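Local coordinates for mutual gliding-motility protein MglA (PDB 5YMX) that belongs to the ADP-ribosylation factor family of P-loop nucleotide-binding proteins and holds guanosine-5'-diphosphate in its pocket, at residues A[135-140]-A[162-167]; A[59-64]-A[72-77]. All coordinates share one frame; numbering follows the deposited sequence.

Contacts 1 and 2 lie in the same mixed beta sheet, with their centres about 20 Å apart. Their nearest atoms are about 9 Å from each other, so the two do not touch. Contact 2 closes first along the chain. It joins strand 53-59 and the loop after it to strand 71-78. Contact 1 follows, pairing strand 136-141 with the short strand 165-167. Strands 10-18 and 98-104 lie between the two pairs in the sheet, and helix 176-193 reaches both. Contact 1 comes closer to the nucleotide: the side chain of Gln-139 is about 7 Å from GDP, against about 12 Å for Leu-76 in contact 2.

Contact 1 of 2, residues A[135-140]-A[162-167]; sequences PYVIQY and NIPEYQ
Ile-163 lays its CG2 methyl over one face of the Tyr-136 ring, 4.0 Å from the ring centroid and offset toward the rim. This is a CH-pi contact. The two side chains cross at about a right angle, and Ile-163 CG1 reaches Tyr-136 CE2 at 3.7 Å. With chi1 at -59°, Ile-163 turns CG2 away from its own backbone N and onto the ring.

Further along, Ile-138 and Glu-165 point the same way, with CG2 of Ile-138 3.7 Å from CG of Glu-165. Tyr-140 OH donates a very short bond, 2.5 Å, to Glu-165 OE2. The carboxylate plane stands 79° from the ring plane. Glu-165 OE1 makes a salt bridge with Arg-155, which would fix the carboxylate further.

Three backbone bonds join the two segments in parallel, the first to Pro-164 just ahead of strand 165-167. This bond, Ile-138 N to Pro-164 O, is the straightest (2.9 Å, N-H...O angle 175°). Ile-138 O then accepts from Tyr-166 N, and Tyr-166 O from Tyr-140 N.

The pair belongs to a beta-alpha-beta unit in which helix 151-158 connects the two strands. That helix packs against Ile-138 and Tyr-140. Tyr-166 rests on helix 176-193, and strand 98-104 flanks strand 136-141.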
loop_
_atom_site.group_PDB
_atom_site.type_symbol
_atom_site.label_atom_id
_atom_site.label_comp_id
_atom_site.label_asym_id
_atom_site.label_seq_id
_atom_site.Cartn_x
_atom_site.Cartn_y
_atom_site.Cartn_z
ATOM N N PRO A 135 -6.541 -5.304 -5.778
ATOM C CA PRO A 135 -6.975 -4.506 -4.626
ATOM C C PRO A 135 -6.260 -3.161 -4.572
ATOM O O PRO A 135 -5.028 -3.076 -4.628
ATOM C CB PRO A 135 -6.596 -5.401 -3.440
ATOM C CG PRO A 135 -6.790 -6.803 -4.001
ATOM C CD PRO A 135 -6.244 -6.697 -5.401
ATOM N N TYR A 136 -7.046 -2.094 -4.471
ATOM C CA TYR A 136 -6.526 -0.740 -4.612
ATOM C C TYR A 136 -7.452 0.207 -3.863
ATOM O O TYR A 136 -8.670 0.194 -4.073
ATOM C CB TYR A 136 -6.453 -0.382 -6.112
ATOM C CG TYR A 136 -6.216 1.083 -6.403
ATOM C CD1 TYR A 136 -5.323 1.838 -5.645
ATOM C CD2 TYR A 136 -6.905 1.719 -7.429
ATOM C CE1 TYR A 136 -5.128 3.174 -5.897
ATOM C CE2 TYR A 136 -6.723 3.066 -7.693
ATOM C CZ TYR A 136 -5.828 3.789 -6.913
ATOM O OH TYR A 136 -5.626 5.123 -7.158
ATOM N N VAL A 137 -6.871 0.998 -2.965
ATOM C CA VAL A 137 -7.593 2.051 -2.264
ATOM C C VAL A 137 -6.757 3.316 -2.335
ATOM O O VAL A 137 -5.534 3.272 -2.502
ATOM C CB VAL A 137 -7.898 1.698 -0.791
ATOM C CG1 VAL A 137 -8.600 0.350 -0.670
ATOM C CG2 VAL A 137 -6.646 1.685 0.053
ATOM N N ILE A 138 -7.427 4.454 -2.194
ATOM C CA ILE A 138 -6.763 5.747 -2.261
ATOM C C ILE A 138 -6.970 6.495 -0.950
ATOM O O ILE A 138 -8.077 6.514 -0.396
ATOM C CB ILE A 138 -7.195 6.571 -3.505
ATOM C CG1 ILE A 138 -6.338 7.831 -3.662
ATOM C CG2 ILE A 138 -8.675 6.935 -3.500
ATOM C CD1 ILE A 138 -6.381 8.417 -5.075
ATOM N N GLN A 139 -5.898 7.102 -0.457
ATOM C CA GLN A 139 -5.937 7.906 0.755
ATOM C C GLN A 139 -5.656 9.352 0.394
ATOM O O GLN A 139 -4.648 9.645 -0.249
ATOM C CB GLN A 139 -4.881 7.410 1.742
ATOM C CG GLN A 139 -4.871 8.209 3.053
ATOM C CD GLN A 139 -3.739 7.779 3.951
ATOM O OE1 GLN A 139 -2.696 8.420 3.988
ATOM N NE2 GLN A 139 -3.936 6.675 4.677
ATOM N N TYR A 140 -6.550 10.255 0.802
ATOM C CA TYR A 140 -6.316 11.692 0.658
ATOM C C TYR A 140 -5.738 12.155 1.985
ATOM O O TYR A 140 -6.471 12.332 2.966
ATOM C CB TYR A 140 -7.611 12.436 0.350
ATOM C CG TYR A 140 -8.349 11.930 -0.870
ATOM C CD1 TYR A 140 -7.663 11.486 -2.002
ATOM C CD2 TYR A 140 -9.728 11.889 -0.891
ATOM C CE1 TYR A 140 -8.351 11.023 -3.116
ATOM C CE2 TYR A 140 -10.418 11.447 -1.996
ATOM C CZ TYR A 140 -9.727 11.014 -3.107
ATOM O OH TYR A 140 -10.413 10.561 -4.207
ATOM N N ASN A 162 -14.650 5.345 -8.627
ATOM C CA ASN A 162 -15.228 5.078 -7.314
ATOM C C ASN A 162 -14.338 4.135 -6.514
ATOM O O ASN A 162 -14.815 3.228 -5.830
ATOM C CB ASN A 162 -16.655 4.536 -7.421
ATOM C CG ASN A 162 -17.389 4.547 -6.092
ATOM O OD1 ASN A 162 -17.146 5.400 -5.241
ATOM N ND2 ASN A 162 -18.289 3.590 -5.910
ATOM N N ILE A 163 -13.028 4.339 -6.634
ATOM C CA ILE A 163 -12.065 3.609 -5.807
ATOM C C ILE A 163 -12.362 3.913 -4.348
ATOM O O ILE A 163 -12.635 5.079 -4.016
ATOM C CB ILE A 163 -10.634 4.052 -6.172
ATOM C CG1 ILE A 163 -10.336 3.803 -7.649
ATOM C CG2 ILE A 163 -9.591 3.406 -5.249
ATOM C CD1 ILE A 163 -10.559 2.392 -8.076
ATOM N N PRO A 164 -12.334 2.938 -3.440
ATOM C CA PRO A 164 -12.504 3.254 -2.015
ATOM C C PRO A 164 -11.525 4.338 -1.587
ATOM O O PRO A 164 -10.325 4.246 -1.846
ATOM C CB PRO A 164 -12.195 1.920 -1.319
ATOM C CG PRO A 164 -12.469 0.881 -2.349
ATOM C CD PRO A 164 -12.083 1.503 -3.662
ATOM N N GLU A 165 -12.048 5.368 -0.916
ATOM C CA GLU A 165 -11.311 6.580 -0.588
ATOM C C GLU A 165 -11.367 6.829 0.908
ATOM O O GLU A 165 -12.428 6.686 1.530
ATOM C CB GLU A 165 -11.965 7.824 -1.191
ATOM C CG GLU A 165 -12.206 7.847 -2.652
ATOM C CD GLU A 165 -13.133 8.984 -3.006
ATOM O OE1 GLU A 165 -14.268 9.009 -2.492
ATOM O OE2 GLU A 165 -12.722 9.864 -3.767
ATOM N N TYR A 166 -10.241 7.273 1.467
ATOM C CA TYR A 166 -10.139 7.539 2.897
ATOM C C TYR A 166 -9.426 8.862 3.118
ATOM O O TYR A 166 -8.344 9.086 2.574
ATOM C CB TYR A 166 -9.401 6.378 3.606
ATOM C CG TYR A 166 -10.216 5.134 3.439
ATOM C CD1 TYR A 166 -11.275 4.867 4.292
ATOM C CD2 TYR A 166 -10.016 4.286 2.351
ATOM C CE1 TYR A 166 -12.085 3.775 4.097
ATOM C CE2 TYR A 166 -10.832 3.187 2.145
ATOM C CZ TYR A 166 -11.862 2.940 3.024
ATOM O OH TYR A 166 -12.679 1.857 2.828
ATOM N N GLN A 167 -10.030 9.730 3.923
ATOM C CA GLN A 167 -9.369 10.954 4.361
ATOM C C GLN A 167 -8.443 10.644 5.524
ATOM O O GLN A 167 -8.810 9.910 6.443
ATOM C CB GLN A 167 -10.408 11.980 4.806
ATOM C CG GLN A 167 -11.234 12.547 3.681
ATOM C CD GLN A 167 -12.051 13.718 4.162
ATOM O OE1 GLN A 167 -11.566 14.851 4.233
ATOM N NE2 GLN A 167 -13.285 13.448 4.539
#

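Contact 2 of 2, residues A[59-64]-A[72-77]; sequences FLPLSL and TRFHLY
Phe-59 N donates to Phe-74 O at 2.9 Å, and Phe-74 N donates back to Phe-59 O. The two residues form an antiparallel hydrogen-bonded pair. Their side chains lie on the same face of the sheet. With chi1 at 66°, the Phe-59 ring folds toward the partner strand, and its CE1 meets Phe-74 CB at 3.9 Å. Leu-76 CG approaches the edge of the same ring.

A water lies 2.8 Å from Thr-72 O and 2.9 Å from Pro-61 O, between the backbones of the strand and the loop. Apolar carbons crowd the Thr-72 carbonyl too: Leu-60 CD1 comes within 3.4 Å of Thr-72 O, and Pro-61 CD lies close as well. A second water accepts from Thr-72 N and reaches Leu-64 O only weakly.

The Phe-74 ring is met at its edge by Leu-64 CD1, 3.7 Å from Phe-74 CE2. Pro-61 CG is also near the ring plane. Helix 176-193 packs on Phe-74 through Ala-184 and Leu-188.

Leu-60 CB lies over one face of the Arg-73 guanidinium, 3.5 Å above its plane. Salt bridges to Glu-10 and Asp-58 hold this group.

The whole forms the start of the connection between two antiparallel strands, 53-59 and 71-78, as in the interswitch hairpin of Arf-family proteins.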
loop_
_atom_site.group_PDB
_atom_site.type_symbol
_atom_site.label_atom_id
_atom_site.label_comp_id
_atom_site.label_asym_id
_atom_site.label_seq_id
_atom_site.Cartn_x
_atom_site.Cartn_y
_atom_site.Cartn_z
ATOM N N PHE A 59 3.639 -8.320 9.624
ATOM C CA PHE A 59 2.965 -8.648 10.871
ATOM C C PHE A 59 1.861 -9.659 10.595
ATOM O O PHE A 59 1.336 -9.749 9.480
ATOM C CB PHE A 59 2.408 -7.402 11.582
ATOM C CG PHE A 59 1.302 -6.723 10.835
ATOM C CD1 PHE A 59 1.579 -5.908 9.752
ATOM C CD2 PHE A 59 -0.023 -6.905 11.211
ATOM C CE1 PHE A 59 0.549 -5.281 9.051
ATOM C CE2 PHE A 59 -1.053 -6.287 10.517
ATOM C CZ PHE A 59 -0.766 -5.475 9.434
ATOM N N LEU A 60 1.531 -10.427 11.626
ATOM C CA LEU A 60 0.547 -11.501 11.530
ATOM C C LEU A 60 -0.592 -11.140 12.467
ATOM O O LEU A 60 -0.501 -11.401 13.678
ATOM C CB LEU A 60 1.191 -12.820 11.961
ATOM C CG LEU A 60 0.413 -14.125 11.799
ATOM C CD1 LEU A 60 0.336 -14.520 10.340
ATOM C CD2 LEU A 60 1.045 -15.245 12.628
ATOM N N PRO A 61 -1.673 -10.532 11.976
ATOM C CA PRO A 61 -2.717 -10.052 12.897
ATOM C C PRO A 61 -3.416 -11.206 13.604
ATOM O O PRO A 61 -3.792 -12.199 12.982
ATOM C CB PRO A 61 -3.677 -9.272 11.986
ATOM C CG PRO A 61 -3.367 -9.706 10.599
ATOM C CD PRO A 61 -1.948 -10.187 10.569
ATOM N N LEU A 62 -3.588 -11.060 14.924
ATOM C CA LEU A 62 -4.192 -12.115 15.730
ATOM C C LEU A 62 -5.698 -12.208 15.533
ATOM O O LEU A 62 -6.277 -13.275 15.766
ATOM C CB LEU A 62 -3.888 -11.885 17.212
ATOM C CG LEU A 62 -2.433 -12.055 17.648
ATOM C CD1 LEU A 62 -2.274 -11.670 19.113
ATOM C CD2 LEU A 62 -1.971 -13.483 17.412
ATOM N N SER A 63 -6.345 -11.122 15.108
ATOM C CA SER A 63 -7.797 -11.130 14.969
ATOM C C SER A 63 -8.270 -11.991 13.806
ATOM O O SER A 63 -9.424 -12.434 13.808
ATOM C CB SER A 63 -8.309 -9.700 14.786
ATOM O OG SER A 63 -7.753 -9.110 13.623
ATOM N N LEU A 64 -7.412 -12.245 12.823
ATOM C CA LEU A 64 -7.841 -12.870 11.580
ATOM C C LEU A 64 -7.945 -14.381 11.726
ATOM O O LEU A 64 -7.028 -15.033 12.236
ATOM C CB LEU A 64 -6.858 -12.547 10.459
ATOM C CG LEU A 64 -7.127 -11.273 9.669
ATOM C CD1 LEU A 64 -6.191 -11.203 8.470
ATOM C CD2 LEU A 64 -8.587 -11.236 9.241
ATOM N N THR A 72 -2.795 -15.397 7.492
ATOM C CA THR A 72 -2.369 -14.373 6.545
ATOM C C THR A 72 -1.425 -13.400 7.239
ATOM O O THR A 72 -1.787 -12.790 8.252
ATOM C CB THR A 72 -3.555 -13.638 5.915
ATOM O OG1 THR A 72 -4.399 -14.573 5.231
ATOM C CG2 THR A 72 -3.060 -12.594 4.914
ATOM N N ARG A 73 -0.225 -13.252 6.684
ATOM C CA ARG A 73 0.782 -12.311 7.149
ATOM C C ARG A 73 0.856 -11.172 6.145
ATOM O O ARG A 73 0.990 -11.414 4.944
ATOM C CB ARG A 73 2.149 -13.003 7.232
ATOM C CG ARG A 73 3.277 -12.089 7.725
ATOM C CD ARG A 73 4.592 -12.836 7.913
ATOM N NE ARG A 73 4.489 -13.853 8.959
ATOM C CZ ARG A 73 4.574 -13.589 10.258
ATOM N NH1 ARG A 73 4.770 -12.343 10.671
ATOM N NH2 ARG A 73 4.461 -14.567 11.148
ATOM N N PHE A 74 0.763 -9.938 6.632
ATOM C CA PHE A 74 0.783 -8.760 5.775
ATOM C C PHE A 74 2.156 -8.114 5.807
ATOM O O PHE A 74 2.755 -7.962 6.874
ATOM C CB PHE A 74 -0.298 -7.755 6.194
ATOM C CG PHE A 74 -1.676 -8.201 5.828
ATOM C CD1 PHE A 74 -2.155 -8.011 4.541
ATOM C CD2 PHE A 74 -2.475 -8.864 6.749
ATOM C CE1 PHE A 74 -3.420 -8.450 4.183
ATOM C CE2 PHE A 74 -3.740 -9.300 6.393
ATOM C CZ PHE A 74 -4.209 -9.089 5.113
ATOM N N HIS A 75 2.653 -7.744 4.627
ATOM C CA HIS A 75 3.940 -7.079 4.486
ATOM C C HIS A 75 3.659 -5.729 3.855
ATOM O O HIS A 75 3.127 -5.673 2.744
ATOM C CB HIS A 75 4.857 -7.871 3.549
ATOM C CG HIS A 75 5.155 -9.265 4.000
ATOM N ND1 HIS A 75 6.436 -9.691 4.273
ATOM C CD2 HIS A 75 4.350 -10.340 4.182
ATOM C CE1 HIS A 75 6.404 -10.961 4.628
ATOM N NE2 HIS A 75 5.152 -11.379 4.584
ATOM N N LEU A 76 4.006 -4.655 4.550
ATOM C CA LEU A 76 3.777 -3.299 4.058
ATOM C C LEU A 76 5.091 -2.747 3.529
ATOM O O LEU A 76 6.112 -2.795 4.228
ATOM C CB LEU A 76 3.223 -2.384 5.154
ATOM C CG LEU A 76 2.009 -2.862 5.956
ATOM C CD1 LEU A 76 1.411 -1.691 6.713
ATOM C CD2 LEU A 76 0.956 -3.552 5.102
ATOM N N TYR A 77 5.059 -2.213 2.302
ATOM C CA TYR A 77 6.261 -1.752 1.612
ATOM C C TYR A 77 6.054 -0.352 1.053
ATOM O O TYR A 77 4.978 -0.035 0.538
ATOM C CB TYR A 77 6.571 -2.650 0.391
ATOM C CG TYR A 77 7.346 -3.902 0.707
ATOM C CD1 TYR A 77 6.733 -5.001 1.295
ATOM C CD2 TYR A 77 8.697 -3.981 0.419
ATOM C CE1 TYR A 77 7.461 -6.149 1.583
ATOM C CE2 TYR A 77 9.434 -5.118 0.712
ATOM C CZ TYR A 77 8.810 -6.193 1.298
ATOM O OH TYR A 77 9.551 -7.323 1.585
HETATM O O HOH W 1 -2.989 -13.681 10.608
HETATM O O HOH W 2 -4.786 -15.253 9.766
#